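Local coordinates for protein alpha-glucosidase (Pseudoalteromonas sp. K8, PDB 5HQA) that hydrolyses alpha-glucosidic bonds as a calcium-binding, chloride-activated enzyme of glycoside hydrolase family 97, at residues A[572-575]-A[580-583]; A[552-557]-A[584-589]; A[38-41]-A[47-50]; A[100-105]-A[226-231]; A[146-151]-A[407-412]. All blocks are in the same frame, centred on the assembly; numbering follows the deposited sequence. Where two conformers were deposited one is given.

Interaction 1. Residues A[572-575]-A[580-583]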
# COMPACT_ATOMS: atom_id res chain seq x y z
N ARG A 572 5.85 4.32 -17.02
CA ARG A 572 5.15 5.46 -16.44
C ARG A 572 5.67 6.76 -17.05
O ARG A 572 6.86 6.90 -17.32
CB ARG A 572 5.32 5.52 -14.91
CG ARG A 572 5.00 4.23 -14.17
CD ARG A 572 5.13 4.45 -12.67
NE ARG A 572 5.18 3.20 -11.90
CZ ARG A 572 4.17 2.69 -11.21
NH1 ARG A 572 2.99 3.31 -11.19
NH2 ARG A 572 4.33 1.56 -10.52
N LYS A 573 4.76 7.71 -17.26
CA LYS A 573 5.10 9.01 -17.82
C LYS A 573 5.10 10.04 -16.71
O LYS A 573 4.13 10.14 -15.95
CB LYS A 573 4.12 9.42 -18.92
CG LYS A 573 4.64 10.55 -19.79
CD LYS A 573 3.61 10.98 -20.85
CE LYS A 573 4.21 12.05 -21.76
NZ LYS A 573 3.24 12.51 -22.80
N GLU A 574 6.18 10.82 -16.61
CA GLU A 574 6.33 11.73 -15.49
C GLU A 574 5.27 12.82 -15.53
O GLU A 574 4.87 13.29 -16.61
CB GLU A 574 7.72 12.37 -15.50
CG GLU A 574 7.92 13.31 -16.63
CD GLU A 574 9.36 13.77 -16.76
OE1 GLU A 574 10.21 13.26 -15.99
OE2 GLU A 574 9.63 14.62 -17.63
N ARG A 575 4.80 13.23 -14.36
CA ARG A 575 3.90 14.37 -14.28
C ARG A 575 4.71 15.66 -14.36
O ARG A 575 5.79 15.77 -13.79
CB ARG A 575 3.11 14.33 -12.97
CG ARG A 575 2.18 15.53 -12.80
CD ARG A 575 0.80 15.07 -12.48
NE ARG A 575 -0.13 16.15 -12.18
CZ ARG A 575 -1.18 16.00 -11.37
NH1 ARG A 575 -1.38 14.83 -10.78
NH2 ARG A 575 -1.99 17.01 -11.12
N TYR A 580 10.53 18.47 -13.51
CA TYR A 580 10.12 17.51 -14.52
C TYR A 580 9.23 18.17 -15.56
O TYR A 580 8.21 18.79 -15.22
CB TYR A 580 9.40 16.34 -13.85
CG TYR A 580 10.26 15.72 -12.77
CD1 TYR A 580 11.33 14.89 -13.11
CD2 TYR A 580 10.04 15.99 -11.43
CE1 TYR A 580 12.13 14.33 -12.15
CE2 TYR A 580 10.84 15.43 -10.45
CZ TYR A 580 11.90 14.60 -10.82
OH TYR A 580 12.72 14.03 -9.87
N THR A 581 9.62 18.05 -16.83
CA THR A 581 8.88 18.70 -17.90
C THR A 581 7.55 18.02 -18.19
O THR A 581 6.66 18.64 -18.78
CB THR A 581 9.70 18.71 -19.19
OG1 THR A 581 9.94 17.35 -19.60
CG2 THR A 581 11.02 19.41 -18.96
N GLY A 582 7.40 16.76 -17.80
CA GLY A 582 6.25 15.98 -18.19
C GLY A 582 6.42 15.22 -19.49
O GLY A 582 5.48 14.54 -19.92
N ASN A 583 7.59 15.29 -20.12
CA ASN A 583 7.79 14.63 -21.40
C ASN A 583 8.49 13.28 -21.32
O ASN A 583 8.40 12.51 -22.28
CB ASN A 583 8.58 15.54 -22.35
CG ASN A 583 7.87 16.84 -22.62
OD1 ASN A 583 8.49 17.91 -22.59
ND2 ASN A 583 6.57 16.76 -22.87
O HOH W 1 11.86 16.22 -17.43
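Arg575 and Gly582 face each other across the contact with their CA atoms 4.8 Å apart, where the end of strand 567-574 is met by the returning loop 580-583. The backbones touch through a CA-H...O contact, Gly582 CA lying 3.4 Å from Glu574 O. Gly582 takes a positive phi at which a CB would be jammed against the carbonyl oxygen of Thr581, so a residue without a side chain suits the place.

Glu574 carries most of the side-chain contact. Its CG sits between the backbone N and the carbonyl carbon (chi1 69°), a crowded position that swings the extended chain over the loop. OE2 accepts a weak, bent bond from Gly582 N (3.1 Å, 131° at the hydrogen) and a further one from Asp584 N. A water 2.8 Å from OE2 donates to it and in turn accepts from Thr581 N, so one carboxylate oxygen gathers protons from Gly582 N, Asp584 N and the water. The other oxygen, OE1, rests 3.5 Å from Tyr580 CD1, the carboxylate and ring planes turned 64° apart. Lys573 runs fully extended alongside and brings CE to 3.3 Å from Gly582 O, while its ammonium group forms a salt bridge with Asp606.

Within the loop, Thr581 OG1 accepts from Asn583 N at 3.2 Å, an ST turn. The whole is a beta-hairpin connection between strands 567-574 and 585-591, antiparallel neighbours in the C-terminal sheet, its turn gripped by a buried glutamate.

Interaction 2. Residues A[552-557]-A[584-589]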
# COMPACT_ATOMS: atom_id res chain seq x y z
N THR A 552 8.79 10.73 -8.91
CA THR A 552 7.93 9.93 -8.04
C THR A 552 6.46 10.27 -8.26
O THR A 552 5.60 9.84 -7.47
CB THR A 552 8.28 10.12 -6.56
OG1 THR A 552 7.88 11.44 -6.14
CG2 THR A 552 9.78 9.95 -6.32
N ASP A 553 6.14 11.04 -9.30
CA ASP A 553 4.79 11.51 -9.54
C ASP A 553 4.55 11.40 -11.03
O ASP A 553 5.37 11.85 -11.84
CB ASP A 553 4.64 12.96 -9.04
CG ASP A 553 3.20 13.41 -8.99
OD1 ASP A 553 2.97 14.63 -9.14
OD2 ASP A 553 2.30 12.56 -8.78
N TRP A 554 3.43 10.80 -11.41
CA TRP A 554 3.27 10.30 -12.77
C TRP A 554 1.96 10.78 -13.35
O TRP A 554 0.93 10.75 -12.68
CB TRP A 554 3.31 8.76 -12.78
CG TRP A 554 4.48 8.19 -12.03
CD1 TRP A 554 4.49 7.69 -10.75
CD2 TRP A 554 5.82 8.06 -12.52
NE1 TRP A 554 5.75 7.26 -10.42
CE2 TRP A 554 6.59 7.48 -11.49
CE3 TRP A 554 6.45 8.39 -13.74
CZ2 TRP A 554 7.95 7.20 -11.64
CZ3 TRP A 554 7.80 8.10 -13.88
CH2 TRP A 554 8.54 7.52 -12.83
N GLN A 555 1.99 11.22 -14.61
CA GLN A 555 0.71 11.53 -15.24
C GLN A 555 0.04 10.29 -15.82
O GLN A 555 -1.18 10.29 -15.98
CB GLN A 555 0.86 12.60 -16.32
CG GLN A 555 1.94 12.37 -17.34
CD GLN A 555 1.87 13.41 -18.45
OE1 GLN A 555 0.80 13.64 -19.01
NE2 GLN A 555 2.99 14.07 -18.74
N GLN A 556 0.80 9.23 -16.10
CA GLN A 556 0.20 7.97 -16.53
C GLN A 556 1.10 6.81 -16.10
O GLN A 556 2.31 6.96 -15.98
CB GLN A 556 -0.03 7.94 -18.06
CG GLN A 556 -0.89 6.76 -18.55
CD GLN A 556 -2.21 6.60 -17.78
OE1 GLN A 556 -2.26 5.93 -16.74
NE2 GLN A 556 -3.27 7.22 -18.28
N SER A 557 0.48 5.66 -15.85
CA SER A 557 1.18 4.43 -15.51
C SER A 557 0.52 3.28 -16.26
O SER A 557 -0.70 3.27 -16.44
CB SER A 557 1.15 4.13 -14.00
OG SER A 557 1.88 5.08 -13.25
N ASP A 584 9.20 12.98 -20.23
CA ASP A 584 9.95 11.73 -20.15
C ASP A 584 9.08 10.57 -19.70
O ASP A 584 8.19 10.72 -18.85
CB ASP A 584 11.14 11.87 -19.20
CG ASP A 584 12.23 12.75 -19.74
OD1 ASP A 584 13.27 12.86 -19.06
OD2 ASP A 584 12.05 13.33 -20.84
N TRP A 585 9.36 9.40 -20.27
CA TRP A 585 8.82 8.12 -19.81
C TRP A 585 9.90 7.36 -19.06
O TRP A 585 11.10 7.56 -19.27
CB TRP A 585 8.34 7.26 -20.98
CG TRP A 585 7.02 7.66 -21.56
CD1 TRP A 585 6.79 8.61 -22.52
CD2 TRP A 585 5.75 7.09 -21.24
NE1 TRP A 585 5.44 8.67 -22.81
CE2 TRP A 585 4.78 7.75 -22.04
CE3 TRP A 585 5.33 6.09 -20.35
CZ2 TRP A 585 3.42 7.44 -21.97
CZ3 TRP A 585 3.97 5.79 -20.28
CH2 TRP A 585 3.04 6.47 -21.09
N TYR A 586 9.46 6.46 -18.18
CA TYR A 586 10.35 5.60 -17.42
C TYR A 586 9.83 4.18 -17.46
O TYR A 586 8.63 3.96 -17.56
CB TYR A 586 10.47 6.07 -15.97
CG TYR A 586 11.33 7.30 -15.83
CD1 TYR A 586 10.85 8.56 -16.17
CD2 TYR A 586 12.64 7.19 -15.38
CE1 TYR A 586 11.65 9.69 -16.06
CE2 TYR A 586 13.45 8.31 -15.26
CZ TYR A 586 12.95 9.55 -15.60
OH TYR A 586 13.76 10.65 -15.47
N LEU A 587 10.74 3.21 -17.40
CA LEU A 587 10.35 1.82 -17.36
C LEU A 587 11.11 1.11 -16.25
O LEU A 587 12.30 1.37 -16.03
CB LEU A 587 10.60 1.12 -18.71
CG LEU A 587 10.27 -0.37 -18.82
CD1 LEU A 587 9.80 -0.71 -20.22
CD2 LEU A 587 11.47 -1.24 -18.43
N GLY A 588 10.43 0.20 -15.56
CA GLY A 588 11.11 -0.68 -14.63
C GLY A 588 10.60 -2.09 -14.81
O GLY A 588 9.40 -2.30 -15.03
N ALA A 589 11.50 -3.07 -14.76
CA ALA A 589 11.11 -4.47 -14.84
C ALA A 589 11.91 -5.26 -13.80
O ALA A 589 13.09 -4.96 -13.58
CB ALA A 589 11.35 -5.04 -16.24
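Trp554 turns the edge of its six-membered ring toward the face of Tyr586 in an offset T-shaped pair, with ring centroids 5.8 Å apart and planes at 68°. The closest approach is Trp554 CZ3 to Tyr586 CD1, 3.8 Å, and the tyrosine carbon lies near the plane of the indole. The neighbouring Trp554 CH2 also lies 4.0 Å from Tyr586 CB. In both residues CG stands anti to the carbonyl carbon and beside the backbone N (chi1 -50° for Trp554), and the two rings meet over strand 567-574, which lies between their strands.

These are three neighbouring antiparallel strands of the C-terminal sheet. On the middle one, Arg572 makes a cation-pi contact with Trp554 and pairs by backbone with Tyr586. On the outer strand Gln555 and Gln556 both face Lys573, a classic beta bulge; there Gln556 OE1 accepts from Ser557 N at 2.9 Å and also from the guanidinium of Arg73.

With an alanine in place of Trp554, Tyr586 would probably lose its edge-on neighbour and Arg572 one of its two aromatic partners, the other being Phe570, opening a gap in the buried layer. A tryptophan and a tyrosine are long enough to meet across the intervening strand. Trp585, next along, points its CB the other way from Tyr586, and its indole packs on Lys573 and Phe658 while NE1 donates to Asp606 OD1.

Interaction 3. Residues A[38-41]-A[47-50]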
# COMPACT_ATOMS: atom_id res chain seq x y z
N LEU A 38 -25.08 -12.54 2.17
CA LEU A 38 -25.04 -11.16 2.63
C LEU A 38 -25.77 -11.06 3.95
O LEU A 38 -26.76 -11.76 4.17
CB LEU A 38 -25.71 -10.22 1.62
CG LEU A 38 -25.11 -10.25 0.21
CD1 LEU A 38 -26.05 -9.57 -0.78
CD2 LEU A 38 -23.74 -9.60 0.20
N GLY A 39 -25.30 -10.18 4.85
CA GLY A 39 -26.04 -9.92 6.08
C GLY A 39 -25.13 -9.63 7.26
O GLY A 39 -23.92 -9.44 7.11
N PHE A 40 -25.76 -9.59 8.45
CA PHE A 40 -25.10 -9.24 9.70
C PHE A 40 -25.66 -10.05 10.86
O PHE A 40 -26.85 -10.38 10.89
CB PHE A 40 -25.29 -7.76 10.10
CG PHE A 40 -24.76 -6.78 9.11
CD1 PHE A 40 -23.42 -6.45 9.09
CD2 PHE A 40 -25.62 -6.15 8.22
CE1 PHE A 40 -22.93 -5.52 8.17
CE2 PHE A 40 -25.14 -5.22 7.30
CZ PHE A 40 -23.80 -4.91 7.27
N GLU A 41 -24.79 -10.32 11.84
CA GLU A 41 -25.20 -10.69 13.19
C GLU A 41 -24.70 -9.62 14.16
O GLU A 41 -23.63 -9.03 13.96
CB GLU A 41 -24.66 -12.07 13.60
CG GLU A 41 -25.26 -13.18 12.75
CD GLU A 41 -24.77 -14.56 13.14
OE1 GLU A 41 -23.97 -14.68 14.10
OE2 GLU A 41 -25.19 -15.53 12.49
N PRO A 47 -30.72 -10.66 14.08
CA PRO A 47 -29.83 -10.69 12.90
C PRO A 47 -30.49 -10.19 11.63
O PRO A 47 -31.72 -10.24 11.46
CB PRO A 47 -29.47 -12.18 12.78
CG PRO A 47 -30.61 -12.90 13.42
CD PRO A 47 -31.04 -12.01 14.57
N PHE A 48 -29.66 -9.69 10.72
CA PHE A 48 -30.07 -9.42 9.34
C PHE A 48 -29.55 -10.59 8.51
O PHE A 48 -28.46 -10.54 7.94
CB PHE A 48 -29.51 -8.09 8.83
CG PHE A 48 -30.23 -6.87 9.35
CD1 PHE A 48 -31.26 -6.98 10.26
CD2 PHE A 48 -29.87 -5.61 8.90
CE1 PHE A 48 -31.92 -5.85 10.74
CE2 PHE A 48 -30.53 -4.48 9.36
CZ PHE A 48 -31.55 -4.60 10.28
N SER A 49 -30.33 -11.66 8.46
CA SER A 49 -29.87 -12.86 7.77
C SER A 49 -30.96 -13.42 6.87
O SER A 49 -31.17 -12.91 5.76
CB SER A 49 -29.39 -13.91 8.78
OG SER A 49 -30.40 -14.25 9.71
N ASN A 50 -31.66 -14.45 7.31
CA ASN A 50 -32.64 -15.09 6.44
C ASN A 50 -33.95 -14.29 6.39
O ASN A 50 -34.21 -13.40 7.21
CB ASN A 50 -32.89 -16.52 6.89
CG ASN A 50 -33.07 -16.63 8.38
OD1 ASN A 50 -32.13 -16.95 9.11
ND2 ASN A 50 -34.28 -16.33 8.85
O HOH W 2 -29.41 -10.80 5.13
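Phe40 and Phe48 form a single antiparallel bridge, a hydrogen-bonded pair with CA atoms 5.0 Å apart, by which the chain leaving strand 30-42 folds back on itself in the N-terminal beta domain, whose sequence belongs to the galactose-mutarotase clan.

Two backbone bonds make the bridge. Phe40 N gives its proton to Phe48 O at 2.9 Å, close to straight at 160°. The reciprocal bond, from Phe48 N to Phe40 O, has the same length of 2.9 Å but is more bent, at 139°. Segment 47-50 is otherwise irregular, and Pro47, which has no N-H to offer, fits a position just outside the bridge.

Close packing against the backbone explains Gly39. Its CA lies 3.1 Å from Phe48 O, and a CB there would run straight into that oxygen, while the positive phi would also jam it against Leu38 O. Glycine therefore lets the two chains close up. At the exposed end Pro47 CB rests 3.7 Å from Phe40 O.

Apolar contacts are lighter. The two phenylalanine rings approach only at their CD2 atoms, 4.3 Å apart. The ring of Phe40 also meets Tyr112 and stands edge-to-face with Phe224. Phe48 CG is anti to its carbonyl carbon (chi1 -77°), which leads the ring away from segment 38-41 and onto Phe52 and Val114.

Beyond the bridge, solvent takes over from direct pairing: one water lies 3.0 Å from Leu38 O and 2.8 Å from Ser49 O, positioned to donate to both, though it has more acceptors nearby than protons.

Interaction 4. Residues A[100-105]-A[226-231]. With FMT (formic acid), chain I.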
# COMPACT_ATOMS: atom_id res chain seq x y z
N ARG A 100 -25.51 -1.55 -2.27
CA ARG A 100 -25.21 -0.80 -3.48
C ARG A 100 -24.07 -1.51 -4.19
O ARG A 100 -23.03 -1.75 -3.58
CB ARG A 100 -24.83 0.64 -3.14
CG ARG A 100 -24.59 1.55 -4.35
CD ARG A 100 -24.24 2.98 -3.91
NE ARG A 100 -25.27 3.52 -3.03
CZ ARG A 100 -26.34 4.20 -3.44
NH1 ARG A 100 -26.54 4.46 -4.74
NH2 ARG A 100 -27.22 4.62 -2.54
N PHE A 101 -24.28 -1.86 -5.46
CA PHE A 101 -23.26 -2.51 -6.29
C PHE A 101 -22.82 -1.55 -7.39
O PHE A 101 -23.66 -0.94 -8.05
CB PHE A 101 -23.79 -3.78 -6.94
CG PHE A 101 -24.13 -4.87 -5.97
CD1 PHE A 101 -23.25 -5.93 -5.76
CD2 PHE A 101 -25.33 -4.85 -5.29
CE1 PHE A 101 -23.56 -6.94 -4.86
CE2 PHE A 101 -25.65 -5.86 -4.40
CZ PHE A 101 -24.76 -6.90 -4.18
N LYS A 102 -21.51 -1.45 -7.60
CA LYS A 102 -20.95 -0.70 -8.72
C LYS A 102 -20.15 -1.67 -9.57
O LYS A 102 -19.24 -2.33 -9.07
CB LYS A 102 -20.07 0.45 -8.24
CG LYS A 102 -20.84 1.56 -7.53
CD LYS A 102 -19.92 2.70 -7.12
CE LYS A 102 -20.69 3.90 -6.61
NZ LYS A 102 -19.78 5.07 -6.43
N ALA A 103 -20.49 -1.77 -10.85
CA ALA A 103 -19.85 -2.71 -11.76
C ALA A 103 -19.01 -1.93 -12.76
O ALA A 103 -19.55 -1.16 -13.56
CB ALA A 103 -20.89 -3.57 -12.48
N PHE A 104 -17.69 -2.11 -12.68
CA PHE A 104 -16.72 -1.54 -13.61
C PHE A 104 -16.25 -2.62 -14.57
O PHE A 104 -16.39 -3.81 -14.31
CB PHE A 104 -15.49 -0.99 -12.87
CG PHE A 104 -15.81 0.02 -11.80
CD1 PHE A 104 -15.59 1.37 -12.02
CD2 PHE A 104 -16.27 -0.40 -10.56
CE1 PHE A 104 -15.86 2.31 -11.04
CE2 PHE A 104 -16.54 0.53 -9.56
CZ PHE A 104 -16.34 1.88 -9.81
N ASP A 105 -15.64 -2.19 -15.68
CA ASP A 105 -15.03 -3.18 -16.57
C ASP A 105 -13.92 -3.97 -15.88
O ASP A 105 -13.64 -5.10 -16.30
CB ASP A 105 -14.48 -2.51 -17.83
CG ASP A 105 -15.58 -2.02 -18.74
OD1 ASP A 105 -16.75 -2.44 -18.56
OD2 ASP A 105 -15.28 -1.22 -19.66
N THR A 226 -21.32 0.07 5.48
CA THR A 226 -20.02 -0.60 5.54
C THR A 226 -19.06 0.06 4.58
O THR A 226 -19.45 0.82 3.68
CB THR A 226 -20.17 -2.07 5.19
OG1 THR A 226 -20.52 -2.19 3.80
CG2 THR A 226 -21.21 -2.76 6.06
N PRO A 227 -17.76 -0.22 4.71
CA PRO A 227 -16.84 0.07 3.61
C PRO A 227 -17.24 -0.73 2.38
O PRO A 227 -18.06 -1.65 2.44
CB PRO A 227 -15.47 -0.37 4.14
CG PRO A 227 -15.64 -0.42 5.66
CD PRO A 227 -17.07 -0.83 5.87
N TRP A 228 -16.65 -0.38 1.24
CA TRP A 228 -16.86 -1.16 0.03
C TRP A 228 -16.08 -2.47 0.11
O TRP A 228 -14.95 -2.51 0.58
CB TRP A 228 -16.40 -0.36 -1.19
CG TRP A 228 -17.22 0.87 -1.41
CD1 TRP A 228 -16.99 2.11 -0.90
CD2 TRP A 228 -18.40 0.97 -2.21
NE1 TRP A 228 -17.98 2.98 -1.32
CE2 TRP A 228 -18.85 2.30 -2.13
CE3 TRP A 228 -19.13 0.05 -2.99
CZ2 TRP A 228 -19.99 2.75 -2.81
CZ3 TRP A 228 -20.27 0.50 -3.66
CH2 TRP A 228 -20.69 1.83 -3.56
N ARG A 229 -16.70 -3.55 -0.35
CA ARG A 229 -16.02 -4.81 -0.61
C ARG A 229 -15.72 -4.86 -2.10
O ARG A 229 -16.61 -4.58 -2.91
CB ARG A 229 -16.89 -6.00 -0.21
CG ARG A 229 -16.99 -6.26 1.29
CD ARG A 229 -17.86 -5.22 2.02
NE ARG A 229 -17.72 -5.37 3.47
CZ ARG A 229 -16.68 -4.91 4.17
NH1 ARG A 229 -15.70 -4.25 3.55
NH2 ARG A 229 -16.63 -5.11 5.48
N THR A 230 -14.47 -5.16 -2.48
CA THR A 230 -14.07 -5.05 -3.88
C THR A 230 -13.63 -6.41 -4.42
O THR A 230 -12.94 -7.17 -3.73
CB THR A 230 -12.95 -4.01 -4.10
OG1 THR A 230 -11.75 -4.41 -3.43
CG2 THR A 230 -13.37 -2.65 -3.59
N ILE A 231 -14.03 -6.69 -5.66
CA ILE A 231 -13.65 -7.90 -6.37
C ILE A 231 -13.12 -7.46 -7.73
O ILE A 231 -13.90 -7.16 -8.64
CB ILE A 231 -14.81 -8.88 -6.52
CG1 ILE A 231 -15.45 -9.17 -5.15
CG2 ILE A 231 -14.32 -10.16 -7.18
CD1 ILE A 231 -16.77 -9.94 -5.24
C FMT I . -30.05 5.36 -5.11
O1 FMT I . -30.15 4.76 -4.04
O2 FMT I . -29.38 6.39 -5.25
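Arg100 and Lys102 reach Trp228 by different routes. In Arg100, CG is anti to the backbone N (chi1 -176°) and the extended chi2 carries CD to the indole; the bend at chi3, -56°, then turns the guanidinium off. In Lys102, CG is instead beside the backbone N, and the rest of the chain runs straight out across the end of the ring.

Trp228 CH2 is where the three meet: Arg100 CD lies 3.7 Å from it, and Lys102 CE also comes to 3.7 Å. These two are apolar contacts with the aliphatic parts of charged residues, which suit a partly exposed sheet surface; in Arg100 the methylenes pack while the far end reaches polar partners. The adjacent Trp228 CZ3 is approached by a backbone carbonyl, Arg100 O, at 3.6 Å.

In the antiparallel sheet of the N-terminal domain, strand 107-114 lies between 95-104 and 224-234, and the CA atoms of Arg100 and Trp228 are accordingly 9.1 Å apart. An indole is long enough to cross that intervening strand, touching Arg111 on the way; Arg100 and Lys102, two residues apart, present themselves on the same face.

The guanidinium of Arg100, its plane 66° from that of the indole, is oriented by salt bridges with Glu113 and Glu82. It also contacts a formate, probably from the crystallisation liquor: NH2 donates to O1 at 3.3 Å, and NH1 makes a long, weak bond of 3.5 Å to O2, which lies in the guanidinium plane at its edge. Gln60 NE2 is hydrogen-bonded to the same formate.

Interaction 5. Residues A[146-151]-A[407-412]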
# COMPACT_ATOMS: atom_id res chain seq x y z
N PRO A 146 -0.85 -14.79 5.62
CA PRO A 146 -1.81 -15.13 6.67
C PRO A 146 -2.26 -13.89 7.43
O PRO A 146 -1.50 -12.93 7.59
CB PRO A 146 -1.02 -16.07 7.58
CG PRO A 146 0.41 -15.55 7.44
CD PRO A 146 0.53 -15.20 5.98
N ALA A 147 -3.50 -13.94 7.90
CA ALA A 147 -4.04 -12.88 8.73
C ALA A 147 -4.02 -13.30 10.20
O ALA A 147 -3.97 -14.49 10.52
CB ALA A 147 -5.47 -12.52 8.32
N ARG A 148 -4.08 -12.29 11.08
CA ARG A 148 -4.12 -12.46 12.53
C ARG A 148 -2.84 -13.07 13.09
O ARG A 148 -2.85 -13.64 14.18
CB ARG A 148 -5.34 -13.29 12.96
CG ARG A 148 -6.68 -12.73 12.47
CD ARG A 148 -7.26 -11.63 13.40
NE ARG A 148 -8.24 -10.84 12.66
CZ ARG A 148 -9.48 -11.26 12.38
NH1 ARG A 148 -9.90 -12.44 12.82
NH2 ARG A 148 -10.30 -10.49 11.67
N GLY A 149 -1.73 -12.97 12.35
CA GLY A 149 -0.47 -13.51 12.81
C GLY A 149 0.30 -12.51 13.63
O GLY A 149 -0.03 -11.33 13.68
N TRP A 150 1.35 -13.00 14.28
CA TRP A 150 2.10 -12.12 15.18
C TRP A 150 2.81 -11.00 14.43
O TRP A 150 3.09 -9.96 15.04
CB TRP A 150 3.11 -12.93 16.00
CG TRP A 150 4.29 -13.39 15.21
CD1 TRP A 150 4.38 -14.52 14.44
CD2 TRP A 150 5.55 -12.72 15.09
NE1 TRP A 150 5.62 -14.59 13.86
CE2 TRP A 150 6.36 -13.50 14.24
CE3 TRP A 150 6.07 -11.54 15.62
CZ2 TRP A 150 7.65 -13.14 13.91
CZ3 TRP A 150 7.37 -11.18 15.28
CH2 TRP A 150 8.14 -11.98 14.44
N ASN A 151 3.07 -11.17 13.13
CA ASN A 151 3.81 -10.14 12.39
C ASN A 151 2.93 -9.32 11.44
O ASN A 151 3.46 -8.70 10.52
CB ASN A 151 4.98 -10.75 11.61
CG ASN A 151 6.23 -9.89 11.71
OD1 ASN A 151 6.48 -9.26 12.74
ND2 ASN A 151 7.01 -9.82 10.63
N HIS A 407 -5.40 -4.35 25.09
CA HIS A 407 -4.69 -4.71 23.87
C HIS A 407 -5.65 -4.76 22.70
O HIS A 407 -6.73 -5.35 22.80
CB HIS A 407 -3.98 -6.05 24.02
CG HIS A 407 -2.69 -5.96 24.77
ND1 HIS A 407 -2.32 -6.87 25.74
CD2 HIS A 407 -1.68 -5.05 24.70
CE1 HIS A 407 -1.13 -6.53 26.23
NE2 HIS A 407 -0.73 -5.43 25.61
N GLU A 408 -5.26 -4.15 21.58
CA GLU A 408 -6.09 -4.08 20.39
C GLU A 408 -5.29 -4.52 19.18
O GLU A 408 -4.06 -4.60 19.21
CB GLU A 408 -6.64 -2.65 20.17
CG GLU A 408 -7.35 -2.06 21.38
CD GLU A 408 -8.71 -2.69 21.69
OE1 GLU A 408 -9.20 -3.52 20.89
OE2 GLU A 408 -9.30 -2.34 22.74
N TRP A 409 -6.01 -4.80 18.09
CA TRP A 409 -5.41 -5.10 16.80
C TRP A 409 -5.12 -3.82 16.03
O TRP A 409 -5.85 -2.83 16.13
CB TRP A 409 -6.36 -5.96 15.97
CG TRP A 409 -6.52 -7.35 16.50
CD1 TRP A 409 -7.47 -7.79 17.38
CD2 TRP A 409 -5.70 -8.49 16.19
NE1 TRP A 409 -7.29 -9.14 17.64
CE2 TRP A 409 -6.21 -9.59 16.92
CE3 TRP A 409 -4.59 -8.69 15.35
CZ2 TRP A 409 -5.65 -10.87 16.84
CZ3 TRP A 409 -4.02 -9.96 15.28
CH2 TRP A 409 -4.55 -11.03 16.03
N HIS A 410 -4.06 -3.87 15.21
CA HIS A 410 -3.76 -2.75 14.32
C HIS A 410 -4.89 -2.49 13.33
O HIS A 410 -4.99 -1.38 12.82
CB HIS A 410 -2.49 -3.01 13.50
CG HIS A 410 -1.22 -2.96 14.31
ND1 HIS A 410 -0.88 -3.94 15.21
CD2 HIS A 410 -0.21 -2.06 14.31
CE1 HIS A 410 0.29 -3.63 15.76
NE2 HIS A 410 0.72 -2.50 15.23
N ASP A 411 -5.72 -3.49 13.04
CA ASP A 411 -6.72 -3.34 11.98
C ASP A 411 -8.16 -3.46 12.50
O ASP A 411 -9.09 -3.67 11.72
CB ASP A 411 -6.45 -4.33 10.84
CG ASP A 411 -6.38 -5.79 11.28
OD1 ASP A 411 -5.79 -6.10 12.35
OD2 ASP A 411 -6.87 -6.66 10.52
N GLY A 412 -8.37 -3.28 13.81
CA GLY A 412 -9.72 -3.15 14.32
C GLY A 412 -10.28 -1.74 14.13
O GLY A 412 -9.58 -0.81 13.73
O HOH W 3 -6.12 -8.97 11.83
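Arg148 is the residue of 146-151 that meets Trp409; ahead of it Ala147 ties the loop to the N-terminal beta domain by a backbone bond with Leu167. At Arg148 the backbone takes a left-handed helical conformation, with its CA 3.7 Å from Trp409 CZ3 and its O 3.6 Å from Trp409 CH2. The side chain bends sharply at chi2 (-85°), which lays CD over one face of the indole, 3.9 Å from the centroid of the six-membered ring and 15° off its normal, a CH-pi contact. CZ lies further above the same ring, 5.9 Å from the centroid, giving at most a weak cation-pi attraction.

Arginine suits the spot because its far end is polar. NE donates to a water at 2.9 Å that in turn donates to Asp411 OD2, NH2 bonds Thr210, and NH1 forms a salt bridge with Asp208. Replacing Trp409 with an alanine would probably strip the methylenes of Arg148 of the face they lie on and leave a gap between the two loops.

After Gly149, Trp150 touches a glucose unit and Asn151 touches the acarbose-derived AC1 in the glycan pocket. Trp409 itself opens a type I turn ending at Gly412, the N-cap of helix 413-428 of the catalytic domain.

Since the direct contact is van der Waals, a CH-pi contact plus a carbonyl approach, and Arg148 and Asp411 meet through water, the domain junction beside the pocket probably owes its fit to shape, with Arg148 oriented mainly by its polar partners.

Overall arrangement
Along the chain interaction 3 comes first, interactions 4 and 5 cross, their segments alternating, and interaction 1 is nested inside interaction 2. Interactions 3 and 4 belong to the N-terminal beta domain, their centres 19 Å apart, and touch where Phe40 CZ packs 3.6 Å from Thr226 CG2. Interaction 5, centred 25 Å from each, joins that domain to the catalytic TIM barrel near the glycan pocket. Interactions 1 and 2, with centres 7 Å apart, lie on three neighbouring strands of the C-terminal sheet, 567-574 of interaction 1 running between 554-563 and 585-591 of interaction 2. Interactions 1 and 3 lie about 50 Å apart between centres, on opposite sides of the chain's centre, so the two beta domains place these contacts far apart in the molecule.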